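Long-range contacts in tail fiber protein (Acinetobacter phage AM24, PDB 5W5P), which probably recognises and degrades the capsular polysaccharide of Acinetobacter baumannii as a trimeric phage tailspike: residues Q546-V551 / L560-T565; S566-I571 / K581-V586. All blocks are in the same frame, centred on the assembly; numbering follows the deposited sequence.

Contact 1: Q546-V551 / L560-T565; sequences QLEGGV and LFKHFT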
loop_
_atom_site.group_PDB
_atom_site.type_symbol
_atom_site.label_atom_id
_atom_site.label_comp_id
_atom_site.label_asym_id
_atom_site.label_seq_id
_atom_site.Cartn_x
_atom_site.Cartn_y
_atom_site.Cartn_z
ATOM N N GLN A 546 -13.744 35.132 -33.367
ATOM C CA GLN A 546 -14.134 36.094 -32.351
ATOM C C GLN A 546 -15.646 36.211 -32.339
ATOM O O GLN A 546 -16.313 35.956 -33.345
ATOM C CB GLN A 546 -13.506 37.473 -32.595
ATOM C CG GLN A 546 -14.058 38.218 -33.801
ATOM C CD GLN A 546 -13.214 39.421 -34.177
ATOM O OE1 GLN A 546 -12.814 40.209 -33.319
ATOM N NE2 GLN A 546 -12.925 39.557 -35.464
ATOM N N LEU A 547 -16.183 36.587 -31.188
ATOM C CA LEU A 547 -17.606 36.854 -31.078
ATOM C C LEU A 547 -17.897 38.267 -31.568
ATOM O O LEU A 547 -17.201 39.217 -31.197
ATOM C CB LEU A 547 -18.072 36.670 -29.636
ATOM C CG LEU A 547 -18.367 35.218 -29.266
ATOM C CD1 LEU A 547 -18.050 34.956 -27.798
ATOM C CD2 LEU A 547 -19.815 34.874 -29.589
ATOM N N GLU A 548 -18.912 38.400 -32.416
ATOM C CA GLU A 548 -19.302 39.689 -32.972
ATOM C C GLU A 548 -20.598 40.224 -32.379
ATOM O O GLU A 548 -21.031 41.317 -32.758
ATOM C CB GLU A 548 -19.433 39.589 -34.496
ATOM C CG GLU A 548 -18.170 39.105 -35.198
ATOM C CD GLU A 548 -18.355 38.944 -36.700
ATOM O OE1 GLU A 548 -17.636 38.119 -37.302
ATOM O OE2 GLU A 548 -19.217 39.640 -37.280
ATOM N N GLY A 549 -21.222 39.488 -31.466
ATOM C CA GLY A 549 -22.460 39.923 -30.853
ATOM C C GLY A 549 -22.787 39.050 -29.662
ATOM O O GLY A 549 -22.054 38.117 -29.321
ATOM N N GLY A 550 -23.912 39.369 -29.030
ATOM C CA GLY A 550 -24.327 38.683 -27.823
ATOM C C GLY A 550 -24.608 39.650 -26.692
ATOM O O GLY A 550 -23.695 40.327 -26.211
ATOM N N VAL A 551 -25.868 39.725 -26.264
ATOM C CA VAL A 551 -26.269 40.666 -25.223
ATOM C C VAL A 551 -25.591 40.293 -23.911
ATOM O O VAL A 551 -25.713 39.160 -23.431
ATOM C CB VAL A 551 -27.796 40.687 -25.062
ATOM C CG1 VAL A 551 -28.209 41.776 -24.083
ATOM C CG2 VAL A 551 -28.469 40.879 -26.406
ATOM N N LEU A 560 -21.366 42.133 -26.913
ATOM C CA LEU A 560 -19.950 41.909 -27.174
ATOM C C LEU A 560 -19.569 42.505 -28.526
ATOM O O LEU A 560 -20.286 42.342 -29.516
ATOM C CB LEU A 560 -19.630 40.416 -27.147
ATOM C CG LEU A 560 -19.820 39.671 -25.827
ATOM C CD1 LEU A 560 -19.604 38.184 -26.046
ATOM C CD2 LEU A 560 -18.877 40.199 -24.757
ATOM N N PHE A 561 -18.427 43.190 -28.559
ATOM C CA PHE A 561 -17.987 43.962 -29.713
ATOM C C PHE A 561 -16.907 43.215 -30.486
ATOM O O PHE A 561 -16.034 42.574 -29.897
ATOM C CB PHE A 561 -17.455 45.324 -29.263
ATOM C CG PHE A 561 -17.092 46.252 -30.395
ATOM C CD1 PHE A 561 -18.081 46.870 -31.147
ATOM C CD2 PHE A 561 -15.764 46.525 -30.691
ATOM C CE1 PHE A 561 -17.752 47.729 -32.174
ATOM C CE2 PHE A 561 -15.431 47.388 -31.724
ATOM C CZ PHE A 561 -16.425 47.989 -32.465
ATOM N N LYS A 562 -16.968 43.311 -31.812
ATOM C CA LYS A 562 -15.949 42.737 -32.690
ATOM C C LYS A 562 -14.741 43.669 -32.697
ATOM O O LYS A 562 -14.759 44.726 -33.334
ATOM C CB LYS A 562 -16.514 42.539 -34.094
ATOM C CG LYS A 562 -15.505 42.051 -35.119
ATOM C CD LYS A 562 -16.105 42.019 -36.519
ATOM C CE LYS A 562 -15.090 41.510 -37.527
ATOM N NZ LYS A 562 -15.640 41.386 -38.902
ATOM N N HIS A 563 -13.678 43.280 -31.984
ATOM C CA HIS A 563 -12.525 44.160 -31.818
ATOM C C HIS A 563 -11.536 44.058 -32.973
ATOM O O HIS A 563 -10.846 45.040 -33.279
ATOM C CB HIS A 563 -11.804 43.845 -30.504
ATOM C CG HIS A 563 -12.494 44.381 -29.288
ATOM N ND1 HIS A 563 -13.703 43.891 -28.843
ATOM C CD2 HIS A 563 -12.146 45.365 -28.424
ATOM C CE1 HIS A 563 -14.069 44.550 -27.756
ATOM N NE2 HIS A 563 -13.143 45.450 -27.482
ATOM N N PHE A 564 -11.442 42.895 -33.614
ATOM C CA PHE A 564 -10.466 42.658 -34.668
ATOM C C PHE A 564 -11.154 42.593 -36.026
ATOM O O PHE A 564 -12.228 41.998 -36.161
ATOM C CB PHE A 564 -9.689 41.362 -34.405
ATOM C CG PHE A 564 -8.743 41.442 -33.235
ATOM C CD1 PHE A 564 -7.475 41.979 -33.392
ATOM C CD2 PHE A 564 -9.118 40.970 -31.984
ATOM C CE1 PHE A 564 -6.598 42.054 -32.330
ATOM C CE2 PHE A 564 -8.241 41.036 -30.911
ATOM C CZ PHE A 564 -6.979 41.582 -31.087
ATOM N N THR A 565 -10.537 43.213 -37.030
ATOM C CA THR A 565 -11.032 43.186 -38.407
ATOM C C THR A 565 -9.948 42.554 -39.276
ATOM O O THR A 565 -8.943 43.197 -39.592
ATOM C CB THR A 565 -11.405 44.586 -38.892
ATOM O OG1 THR A 565 -12.525 45.068 -38.138
ATOM C CG2 THR A 565 -11.768 44.568 -40.369
HETATM O O HOH W 1 -20.336 43.830 -32.433
#
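Residues 546-551 and 560-565 run roughly antiparallel, their end-to-end directions 158° apart, and the two backbones come nearest where Glu548 CA and Lys562 CA are separated by 4.5 Å. At one end, Leu560 N donates to Gly550 O. At the other, the amide of Gln546 stands in for a backbone partner: its OE1 accepts from Phe564 N at 3.0 Å, in the carbonyl plane and on a lone pair, while its NE2 donates to Phe564 O at 2.6 Å from above that carbonyl's plane. The two bonds hold the amide's rotation and set which end is OE1 and which NE2. Gln546 CG sits between the backbone N and the carbonyl carbon (chi1 70°), and the extended chain beyond it carries the amide across to Phe564. Gln546 is the last residue of strand 535-546, outermost within this chain in the five-stranded antiparallel sheet of the C-terminal domain, and the contact draws together the two ends of the excursion that follows. The Lys562 side chain crosses that of Gln546 at about a right angle, its CG 3.6 Å from Gln546 CD. Glu548 lies alongside the same lysine, pointing the same way, with CG 3.8 Å from Lys562 CD; Glu548 OE1 and Lys562 NZ stay 4.1 Å apart, too far for a salt bridge. On the apolar side Leu547 CD1 meets Leu560 CD1 at 4.0 Å, and both leucines also pack against a second subunit, on its Val537 and Gln522. A water bridges the two backbones, donating to Glu548 O at 2.6 Å and accepting a weak bond from Lys562 N.

Contact 2: S566-I571 / K581-V586; sequences SPVLTI and KLSGYV
Thr570 and Lys581 form an antiparallel hydrogen-bonded pair in the beta hairpin of strands 569-574 and 577-582: Thr570 N donates to Lys581 O at 2.9 Å, and Lys581 N returns a bond to Thr570 O. The next pair, Leu569 with Leu582, is non-hydrogen-bonded, and its side chains make the tighter face. Leu582 CD2 lies 4.0 Å from Leu569 CB, and Leu582 CB touches Pro567 CB. Leu569 CD1 also lies 3.4 Å from the backbone oxygen Lys581 O. Phe544, Ala539 and Leu541 of strand 535-546 back Pro567 and Leu569. Thr570 and Val568 lie on the exposed side: Thr570 OG1 rests 3.7 Å from Lys581 CB, Val470 covers part of the threonine and lysine, and the extended lysine carries NZ away to a salt bridge with Glu572. Just beyond the paired residues, Ser583 N makes only a weak bond to Val568 O, but Ser583 OG accepts from Val568 N at 2.8 Å. That hydroxyl sits between its own backbone N and carbonyl carbon (chi1 56°), facing Val568. A serine side chain thus accepts a backbone N-H just past the regular pairing, which implies that polar bonds keep the two arms of the hairpin joined after the strands end.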
loop_
_atom_site.group_PDB
_atom_site.type_symbol
_atom_site.label_atom_id
_atom_site.label_comp_id
_atom_site.label_asym_id
_atom_site.label_seq_id
_atom_site.Cartn_x
_atom_site.Cartn_y
_atom_site.Cartn_z
ATOM N N SER A 566 -10.159 41.285 -39.644
ATOM C CA SER A 566 -9.236 40.462 -40.422
ATOM C C SER A 566 -7.810 40.584 -39.896
ATOM O O SER A 566 -6.949 41.176 -40.556
ATOM C CB SER A 566 -9.302 40.842 -41.902
ATOM O OG SER A 566 -8.780 42.137 -42.110
ATOM N N PRO A 567 -7.517 40.029 -38.723
ATOM C CA PRO A 567 -6.203 40.252 -38.112
ATOM C C PRO A 567 -5.093 39.465 -38.792
ATOM O O PRO A 567 -5.300 38.374 -39.331
ATOM C CB PRO A 567 -6.405 39.779 -36.670
ATOM C CG PRO A 567 -7.472 38.748 -36.773
ATOM C CD PRO A 567 -8.390 39.197 -37.878
ATOM N N VAL A 568 -3.895 40.039 -38.745
ATOM C CA VAL A 568 -2.679 39.415 -39.250
ATOM C C VAL A 568 -1.700 39.313 -38.088
ATOM O O VAL A 568 -1.565 40.257 -37.300
ATOM C CB VAL A 568 -2.084 40.213 -40.430
ATOM C CG1 VAL A 568 -0.582 40.005 -40.538
ATOM C CG2 VAL A 568 -2.769 39.817 -41.723
ATOM N N LEU A 569 -1.044 38.161 -37.964
ATOM C CA LEU A 569 -0.131 37.903 -36.858
ATOM C C LEU A 569 1.278 38.369 -37.206
ATOM O O LEU A 569 1.803 38.048 -38.277
ATOM C CB LEU A 569 -0.116 36.415 -36.505
ATOM C CG LEU A 569 1.092 35.930 -35.696
ATOM C CD1 LEU A 569 1.054 36.476 -34.275
ATOM C CD2 LEU A 569 1.170 34.407 -35.690
ATOM N N THR A 570 1.884 39.122 -36.295
ATOM C CA THR A 570 3.287 39.491 -36.383
ATOM C C THR A 570 3.955 39.193 -35.047
ATOM O O THR A 570 3.321 39.277 -33.992
ATOM C CB THR A 570 3.459 40.974 -36.743
ATOM O OG1 THR A 570 2.597 41.769 -35.917
ATOM C CG2 THR A 570 3.114 41.215 -38.208
ATOM N N ILE A 571 5.235 38.828 -35.094
ATOM C CA ILE A 571 5.997 38.592 -33.873
ATOM C C ILE A 571 7.249 39.457 -33.893
ATOM O O ILE A 571 7.756 39.830 -34.956
ATOM C CB ILE A 571 6.370 37.102 -33.662
ATOM C CG1 ILE A 571 7.285 36.593 -34.780
ATOM C CG2 ILE A 571 5.119 36.239 -33.547
ATOM C CD1 ILE A 571 7.693 35.142 -34.599
ATOM N N LYS A 581 1.553 39.505 -31.893
ATOM C CA LYS A 581 0.686 40.658 -32.087
ATOM C C LYS A 581 -0.305 40.401 -33.215
ATOM O O LYS A 581 0.002 39.708 -34.189
ATOM C CB LYS A 581 1.491 41.923 -32.408
ATOM C CG LYS A 581 2.794 42.070 -31.646
ATOM C CD LYS A 581 3.590 43.236 -32.194
ATOM C CE LYS A 581 4.839 43.487 -31.384
ATOM N NZ LYS A 581 5.498 44.745 -31.832
ATOM N N LEU A 582 -1.494 40.987 -33.077
ATOM C CA LEU A 582 -2.535 40.918 -34.090
ATOM C C LEU A 582 -2.906 42.322 -34.551
ATOM O O LEU A 582 -2.904 43.274 -33.763
ATOM C CB LEU A 582 -3.780 40.195 -33.565
ATOM C CG LEU A 582 -3.592 38.715 -33.230
ATOM C CD1 LEU A 582 -4.831 38.149 -32.552
ATOM C CD2 LEU A 582 -3.245 37.920 -34.482
ATOM N N SER A 583 -3.234 42.441 -35.835
ATOM C CA SER A 583 -3.571 43.717 -36.446
ATOM C C SER A 583 -5.089 43.879 -36.551
ATOM O O SER A 583 -5.869 43.012 -36.142
ATOM C CB SER A 583 -2.909 43.840 -37.820
ATOM O OG SER A 583 -3.272 42.756 -38.659
ATOM N N GLY A 584 -5.504 45.016 -37.105
ATOM C CA GLY A 584 -6.914 45.302 -37.293
ATOM C C GLY A 584 -7.695 45.517 -36.016
ATOM O O GLY A 584 -8.898 45.239 -35.978
ATOM N N TYR A 585 -7.049 46.017 -34.967
ATOM C CA TYR A 585 -7.696 46.166 -33.671
ATOM C C TYR A 585 -8.334 47.544 -33.541
ATOM O O TYR A 585 -7.677 48.566 -33.767
ATOM C CB TYR A 585 -6.695 45.951 -32.534
ATOM C CG TYR A 585 -7.303 46.142 -31.164
ATOM C CD1 TYR A 585 -7.894 45.074 -30.494
ATOM C CD2 TYR A 585 -7.304 47.389 -30.547
ATOM C CE1 TYR A 585 -8.455 45.240 -29.244
ATOM C CE2 TYR A 585 -7.866 47.564 -29.303
ATOM C CZ TYR A 585 -8.439 46.485 -28.655
ATOM O OH TYR A 585 -9.001 46.652 -27.414
ATOM N N VAL A 586 -9.608 47.560 -33.159
ATOM C CA VAL A 586 -10.325 48.784 -32.812
ATOM C C VAL A 586 -11.069 48.516 -31.511
ATOM O O VAL A 586 -11.869 47.576 -31.433
ATOM C CB VAL A 586 -11.299 49.229 -33.919
ATOM C CG1 VAL A 586 -12.157 50.388 -33.435
ATOM C CG2 VAL A 586 -10.540 49.610 -35.179
#

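Overall arrangement
After the long beta-helical shaft, the chain enters the C-terminal domain and finishes strand 535-546. Contact 1 then closes an excursion that includes the short strands 551-553 and 558-559. Only after it is closed does contact 2 begin, closing the hairpin of strands 569-574 and 577-582, so the two lie in series, neither nested nor crossed, with centres about 15 Å apart. They meet directly where residues 563-565 run beside 584-586: Thr565 N to Gly584 O and His563 O to Val586 N are probable hydrogen bonds, and Phe564 and Tyr585 pack edge-to-face. Together they tie the end of strand 535-546 to the hairpin of another sheet, with contact 1 alone reaching another subunit.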